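Local coordinates for alpha-L-rhamnosidase (PDB 6GSZ), which probably hydrolyses terminal non-reducing alpha-L-rhamnose residues of alpha-L-rhamnosides, at residues A[32-36]-A[856-860]; A[1-5]-A[28-33]; A[829-833]-A[844-848]. One frame throughout, in Å; residues are numbered along the deposited sequence. Where two conformers were deposited one is given.

Contact 1 (A[32-36]-A[856-860]); sequences NVSDW and VGSGV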
# COMPACT_ATOMS: atom_id res chain seq x y z
N ASN A 32 -7.49 6.42 29.25
CA ASN A 32 -6.37 7.21 29.75
C ASN A 32 -5.80 6.61 31.05
O ASN A 32 -5.00 7.26 31.72
CB ASN A 32 -6.76 8.69 29.91
CG ASN A 32 -7.82 8.90 30.98
OD1 ASN A 32 -8.40 7.92 31.44
ND2 ASN A 32 -8.09 10.14 31.36
N VAL A 33 -6.15 5.36 31.36
CA VAL A 33 -5.67 4.68 32.56
C VAL A 33 -4.13 4.71 32.63
O VAL A 33 -3.44 4.55 31.64
CB VAL A 33 -6.22 3.25 32.61
CG1 VAL A 33 -5.74 2.39 31.43
CG2 VAL A 33 -5.90 2.60 33.94
N SER A 34 -3.63 4.85 33.86
CA SER A 34 -2.22 4.96 34.19
C SER A 34 -1.61 3.59 34.51
O SER A 34 -2.16 2.83 35.30
CB SER A 34 -2.02 5.88 35.38
OG SER A 34 -2.22 7.24 35.01
N ASP A 35 -0.43 3.33 33.93
CA ASP A 35 0.42 2.17 34.25
C ASP A 35 -0.36 0.86 34.18
O ASP A 35 -0.17 -0.04 34.99
CB ASP A 35 1.04 2.31 35.64
CG ASP A 35 2.08 3.38 35.72
OD1 ASP A 35 2.80 3.60 34.75
OD2 ASP A 35 2.20 3.94 36.81
N TRP A 36 -1.20 0.72 33.15
CA TRP A 36 -2.06 -0.43 33.06
C TRP A 36 -1.43 -1.51 32.18
O TRP A 36 -0.97 -1.22 31.07
CB TRP A 36 -3.42 -0.00 32.49
CG TRP A 36 -4.47 -1.07 32.57
CD1 TRP A 36 -5.38 -1.25 33.56
CD2 TRP A 36 -4.73 -2.09 31.58
NE1 TRP A 36 -6.17 -2.33 33.28
CE2 TRP A 36 -5.80 -2.86 32.08
CE3 TRP A 36 -4.17 -2.45 30.34
CZ2 TRP A 36 -6.31 -3.96 31.39
CZ3 TRP A 36 -4.69 -3.52 29.66
CH2 TRP A 36 -5.76 -4.25 30.16
N VAL A 856 8.17 4.73 31.53
CA VAL A 856 6.82 5.02 31.91
C VAL A 856 5.89 3.91 31.41
O VAL A 856 6.19 3.31 30.38
CB VAL A 856 6.32 6.37 31.36
CG1 VAL A 856 7.09 7.52 31.89
CG2 VAL A 856 6.31 6.44 29.84
N GLY A 857 4.74 3.78 32.10
CA GLY A 857 3.65 2.95 31.64
C GLY A 857 2.57 3.79 30.96
O GLY A 857 2.80 4.94 30.55
N SER A 858 1.41 3.17 30.77
CA SER A 858 0.34 3.81 30.00
C SER A 858 -0.14 5.10 30.67
O SER A 858 0.05 5.31 31.90
CB SER A 858 -0.84 2.88 29.80
OG SER A 858 -1.54 2.61 31.02
N GLY A 859 -0.73 5.97 29.86
CA GLY A 859 -1.39 7.18 30.33
C GLY A 859 -0.88 8.40 29.59
O GLY A 859 -0.22 8.28 28.56
N VAL A 860 -1.21 9.57 30.12
CA VAL A 860 -0.82 10.83 29.53
C VAL A 860 0.20 11.44 30.48
O VAL A 860 -0.09 11.66 31.67
CB VAL A 860 -2.02 11.77 29.33
CG1 VAL A 860 -1.59 13.12 28.76
CG2 VAL A 860 -3.08 11.14 28.42
O HOH W 1 -3.45 9.35 32.10
O HOH W 2 4.58 5.28 34.55
O HOH W 3 1.34 6.17 34.13
O HOH W 4 1.40 0.25 30.97
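The hydroxyl of S858 is the hub of this contact. Its OG donates to V33 O (2.8 Å) and accepts from W36 N (2.9 Å, nearly linear), while S858 O takes a third bond from D35 N at 2.9 Å. One serine thus satisfies three backbone groups of the 32-36 loop, and S34 CA adds a CH···O contact to S858 O at 3.2 Å. D35 OD1 reaches G857 N only weakly, at 3.3 Å, but water 2 joins the same two atoms. Waters 1 and 4 extend the bridging, from N32 O to V860 N and from W36 O to S858 N. Packing is sparse: W36 CB lies 3.5 Å and V33 CG1 4.2 Å from S858 OG, D35 OD1 3.3 Å from G857 CA. A CB on G857 would collide with that carboxylate, and one on G859 would jam against the carbonyl of S858. Beyond the segments, D35 O is a ligand of a calcium ion, and the indole of W36 bonds to H91 O and packs on P838. In this domain-domain junction, a loop of the N-terminal immunoglobulin-like domain docks through its backbone onto S858, in the link between strand 853-856 and the last strand of the C-terminal domain.

Contact 2 (A[1-5]-A[28-33]); sequences ALSIS and RFDGNV. With CA (calcium ion), chain T.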
# COMPACT_ATOMS: atom_id res chain seq x y z
N ALA A 1 -12.29 5.27 31.36
CA ALA A 1 -10.86 5.08 31.69
C ALA A 1 -10.30 3.92 30.86
O ALA A 1 -9.12 4.00 30.51
CB ALA A 1 -10.64 4.87 33.18
N LEU A 2 -11.09 2.86 30.55
CA LEU A 2 -10.54 1.76 29.76
C LEU A 2 -11.61 0.90 29.07
O LEU A 2 -12.47 0.31 29.72
CB LEU A 2 -9.70 0.85 30.65
CG LEU A 2 -9.00 -0.29 29.91
CD1 LEU A 2 -7.98 0.25 28.93
CD2 LEU A 2 -8.36 -1.23 30.91
N SER A 3 -11.46 0.75 27.75
CA SER A 3 -12.33 -0.12 26.98
C SER A 3 -11.57 -0.75 25.82
O SER A 3 -10.47 -0.30 25.45
CB SER A 3 -13.55 0.62 26.45
OG SER A 3 -13.19 1.59 25.49
N ILE A 4 -12.21 -1.74 25.21
CA ILE A 4 -11.71 -2.33 23.95
C ILE A 4 -12.40 -1.63 22.78
O ILE A 4 -13.62 -1.61 22.71
CB ILE A 4 -11.92 -3.85 23.92
CG1 ILE A 4 -10.98 -4.53 24.92
CG2 ILE A 4 -11.71 -4.39 22.51
CD1 ILE A 4 -11.26 -6.00 25.15
N SER A 5 -11.58 -1.04 21.89
CA SER A 5 -12.07 -0.25 20.78
C SER A 5 -12.23 -1.06 19.49
O SER A 5 -12.95 -0.61 18.62
CB SER A 5 -11.19 0.93 20.50
OG SER A 5 -9.86 0.53 20.29
N ARG A 28 -7.56 -3.74 20.44
CA ARG A 28 -6.98 -2.47 20.76
C ARG A 28 -7.75 -1.82 21.92
O ARG A 28 -8.94 -1.99 22.04
CB ARG A 28 -7.02 -1.68 19.45
CG ARG A 28 -6.19 -0.42 19.42
CD ARG A 28 -6.22 0.06 17.99
NE ARG A 28 -5.10 -0.47 17.21
CZ ARG A 28 -5.02 -0.48 15.90
NH1 ARG A 28 -3.82 -0.49 15.34
NH2 ARG A 28 -6.12 -0.50 15.16
N PHE A 29 -7.03 -1.06 22.75
CA PHE A 29 -7.59 -0.40 23.90
C PHE A 29 -7.80 1.08 23.65
O PHE A 29 -7.07 1.72 22.85
CB PHE A 29 -6.63 -0.55 25.08
CG PHE A 29 -6.37 -1.97 25.51
CD1 PHE A 29 -7.30 -2.68 26.27
CD2 PHE A 29 -5.20 -2.61 25.13
CE1 PHE A 29 -7.02 -3.96 26.71
CE2 PHE A 29 -4.97 -3.92 25.51
CZ PHE A 29 -5.86 -4.58 26.33
N ASP A 30 -8.77 1.64 24.38
CA ASP A 30 -8.99 3.10 24.44
C ASP A 30 -9.09 3.46 25.93
O ASP A 30 -9.67 2.75 26.70
CB ASP A 30 -10.23 3.49 23.63
CG ASP A 30 -10.50 4.98 23.45
OD1 ASP A 30 -9.66 5.84 23.85
OD2 ASP A 30 -11.55 5.26 22.88
N GLY A 31 -8.56 4.60 26.31
CA GLY A 31 -8.68 5.03 27.68
C GLY A 31 -7.39 5.65 28.18
O GLY A 31 -6.37 5.44 27.64
N ASN A 32 -7.49 6.42 29.25
CA ASN A 32 -6.37 7.21 29.75
C ASN A 32 -5.80 6.61 31.05
O ASN A 32 -5.00 7.26 31.72
CB ASN A 32 -6.76 8.69 29.91
CG ASN A 32 -7.82 8.90 30.98
OD1 ASN A 32 -8.40 7.92 31.44
ND2 ASN A 32 -8.09 10.14 31.36
N VAL A 33 -6.15 5.36 31.36
CA VAL A 33 -5.67 4.68 32.56
C VAL A 33 -4.13 4.71 32.63
O VAL A 33 -3.44 4.55 31.64
CB VAL A 33 -6.22 3.25 32.61
CG1 VAL A 33 -5.74 2.39 31.43
CG2 VAL A 33 -5.90 2.60 33.94
CA CA T . -8.47 7.79 23.41
O HOH W 5 -12.72 4.11 26.86
O HOH W 6 -7.84 2.35 20.12
O HOH W 7 -7.60 7.53 25.49
O HOH W 8 -7.51 6.60 22.20
O HOH W 9 -6.34 8.93 22.49
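A two-stranded antiparallel ladder, with a calcium site at its end, joins the very start of the chain to strand 25-30. S3 and D30 form a hydrogen-bonded pair, S3 N to D30 O at 2.9 Å and D30 N to S3 O at 2.8 Å; I4 and F29 follow as a non-hydrogen-bonded pair, and S5 N bonds to R28 O at 2.8 Å. CH···O contacts fill the intervals, among them L2 CA to D30 O at 3.3 Å. The ladder loosens past D30, where G31 CA passes 3.0 Å from A1 O and the bond from V33 N to A1 O, at 3.4 Å, is weak; a CB on G31 would clash with A1 O. The two faces of this ladder differ in chemistry. S3 and D30 share the face with the metal: D30 OD1 binds calcium at 2.3 Å, alongside waters 7, 8 and 9, and water 5 links S3 OG to D30 O, the latter weakly. I4 and F29 project from the other face, toward V82 and S84 of strand 78-86 in the immunoglobulin-like domain. There L2 CD1 lies 4.0 Å from both F29 CD1 and V33 CG1, and I4 CG1 is 4.3 Å from F29 CD1. R28 NH2 turns away from the ladder to form a salt bridge with E427.

Contact 3 (A[829-833]-A[844-848]); sequences DFHLV and VVLPG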
# COMPACT_ATOMS: atom_id res chain seq x y z
N ASP A 829 12.75 26.58 27.07
CA ASP A 829 11.93 25.71 27.83
C ASP A 829 11.22 24.76 26.85
O ASP A 829 10.65 25.22 25.85
CB ASP A 829 10.88 26.49 28.63
CG ASP A 829 11.48 27.30 29.74
OD1 ASP A 829 12.64 27.01 30.09
OD2 ASP A 829 10.75 28.21 30.17
N PHE A 830 11.28 23.46 27.14
CA PHE A 830 10.70 22.41 26.31
C PHE A 830 9.53 21.79 27.08
O PHE A 830 9.66 21.43 28.24
CB PHE A 830 11.76 21.35 25.99
CG PHE A 830 11.25 20.14 25.25
CD1 PHE A 830 11.02 20.19 23.88
CD2 PHE A 830 11.00 18.96 25.93
CE1 PHE A 830 10.56 19.07 23.20
CE2 PHE A 830 10.56 17.85 25.23
CZ PHE A 830 10.33 17.91 23.88
N HIS A 831 8.41 21.63 26.40
CA HIS A 831 7.21 21.07 26.99
C HIS A 831 6.76 19.90 26.12
O HIS A 831 6.69 20.06 24.89
CB HIS A 831 6.10 22.13 27.04
CG HIS A 831 6.58 23.42 27.60
ND1 HIS A 831 6.68 23.68 28.96
CD2 HIS A 831 7.02 24.53 26.96
CE1 HIS A 831 7.13 24.92 29.12
NE2 HIS A 831 7.38 25.45 27.92
N LEU A 832 6.43 18.78 26.76
CA LEU A 832 6.00 17.58 26.03
C LEU A 832 4.83 16.92 26.75
O LEU A 832 4.89 16.64 27.95
CB LEU A 832 7.18 16.61 25.95
CG LEU A 832 6.88 15.20 25.46
CD1 LEU A 832 6.48 15.19 23.99
CD2 LEU A 832 8.07 14.25 25.63
N VAL A 833 3.79 16.58 25.98
CA VAL A 833 2.74 15.70 26.40
C VAL A 833 2.85 14.42 25.59
O VAL A 833 2.77 14.47 24.35
CB VAL A 833 1.36 16.35 26.22
CG1 VAL A 833 0.22 15.41 26.61
CG2 VAL A 833 1.26 17.65 27.01
N VAL A 844 11.01 7.60 27.62
CA VAL A 844 11.02 8.97 27.22
C VAL A 844 12.44 9.49 27.41
O VAL A 844 12.99 9.44 28.52
CB VAL A 844 9.99 9.79 28.02
CG1 VAL A 844 10.02 11.25 27.63
CG2 VAL A 844 8.60 9.19 27.92
N VAL A 845 13.06 9.98 26.34
CA VAL A 845 14.39 10.57 26.37
C VAL A 845 14.23 12.07 26.14
O VAL A 845 13.89 12.49 25.02
CB VAL A 845 15.29 9.94 25.28
CG1 VAL A 845 16.69 10.53 25.31
CG2 VAL A 845 15.32 8.42 25.39
N LEU A 846 14.41 12.86 27.20
CA LEU A 846 14.17 14.29 27.08
C LEU A 846 15.37 14.92 26.39
O LEU A 846 16.50 14.40 26.51
CB LEU A 846 13.86 14.89 28.45
CG LEU A 846 12.58 14.32 29.07
CD1 LEU A 846 12.46 14.73 30.52
CD2 LEU A 846 11.35 14.78 28.33
N PRO A 847 15.15 16.00 25.62
CA PRO A 847 16.19 16.60 24.80
C PRO A 847 17.29 17.28 25.59
O PRO A 847 17.10 17.66 26.75
CB PRO A 847 15.47 17.62 23.90
CG PRO A 847 14.11 17.81 24.50
CD PRO A 847 13.84 16.62 25.40
N GLY A 848 18.44 17.41 24.91
CA GLY A 848 19.58 18.15 25.39
C GLY A 848 20.67 17.25 25.94
O GLY A 848 20.49 16.02 26.05
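Two segments can belong together without sharing a ladder, and these illustrate the case. Their nearest CA atoms, those of F830 and P847, are 8.1 Å apart, too far for backbone pairing: strand 828-836 lies in one sheet of the C-terminal β-sandwich and strand 841-845 in the other, so only side chains span the gap. V844 and V845 end the second strand; L846 and P847 follow it in the loop.

The aromatic interaction is the most specific. P847 CG sits over a face of the F830 ring, 3.5 Å from its centroid and only 9° off the ring normal, a well-aligned CH-pi contact; P847 CD also approaches F830 CE2 to 3.5 Å. L846 CD2 instead meets the ring at its edge, 4.4 Å from F830 CE2.

Aliphatic contacts make up the rest. L832 CD2 touches V844 CG1 at 4.1 Å and L846 CD2 at 4.3 Å, so the end of L846 touches both F830 and L832. P794, from a neighbouring loop, packs on both F830 and P847, and V844 also touches Y863 and V856.

Polar interactions lie on the other face of strand 828-836. There D829 makes a salt bridge with R866, and H831 stacks on W817 and hydrogen-bonds to D819 and H864.

F830 and L832 thus turn inward, while D829 and H831 carry the polar links of the other face, which also bears V833. Since the cross-sheet contact consists of apolar and CH-pi interactions alone, its cohesion rests on dispersion and the exclusion of water, with the CH-pi fit of P847 over F830 adding a directional element.

Overall arrangement
Following the chain from its N terminus, contact 2 closes first, pairing 1-5 with 28-33 across a short excursion within the N-terminal domain. Contact 1 starts on the same stretch, sharing N32 and V33, and closes a loop of more than 800 residues that includes the helical glycosidase domain. Contact 3 nests inside that loop near its end, in series with contact 2, and joins the two sheets of the C-terminal domain. Direct packing relays between them: W36 CE2 of contact 1 meets L2 CD2 of contact 2 at 3.3 Å, and V860 CG1 meets V833 CG1 of contact 3 at 3.6 Å. Contact 1 therefore couples the first domain to the last.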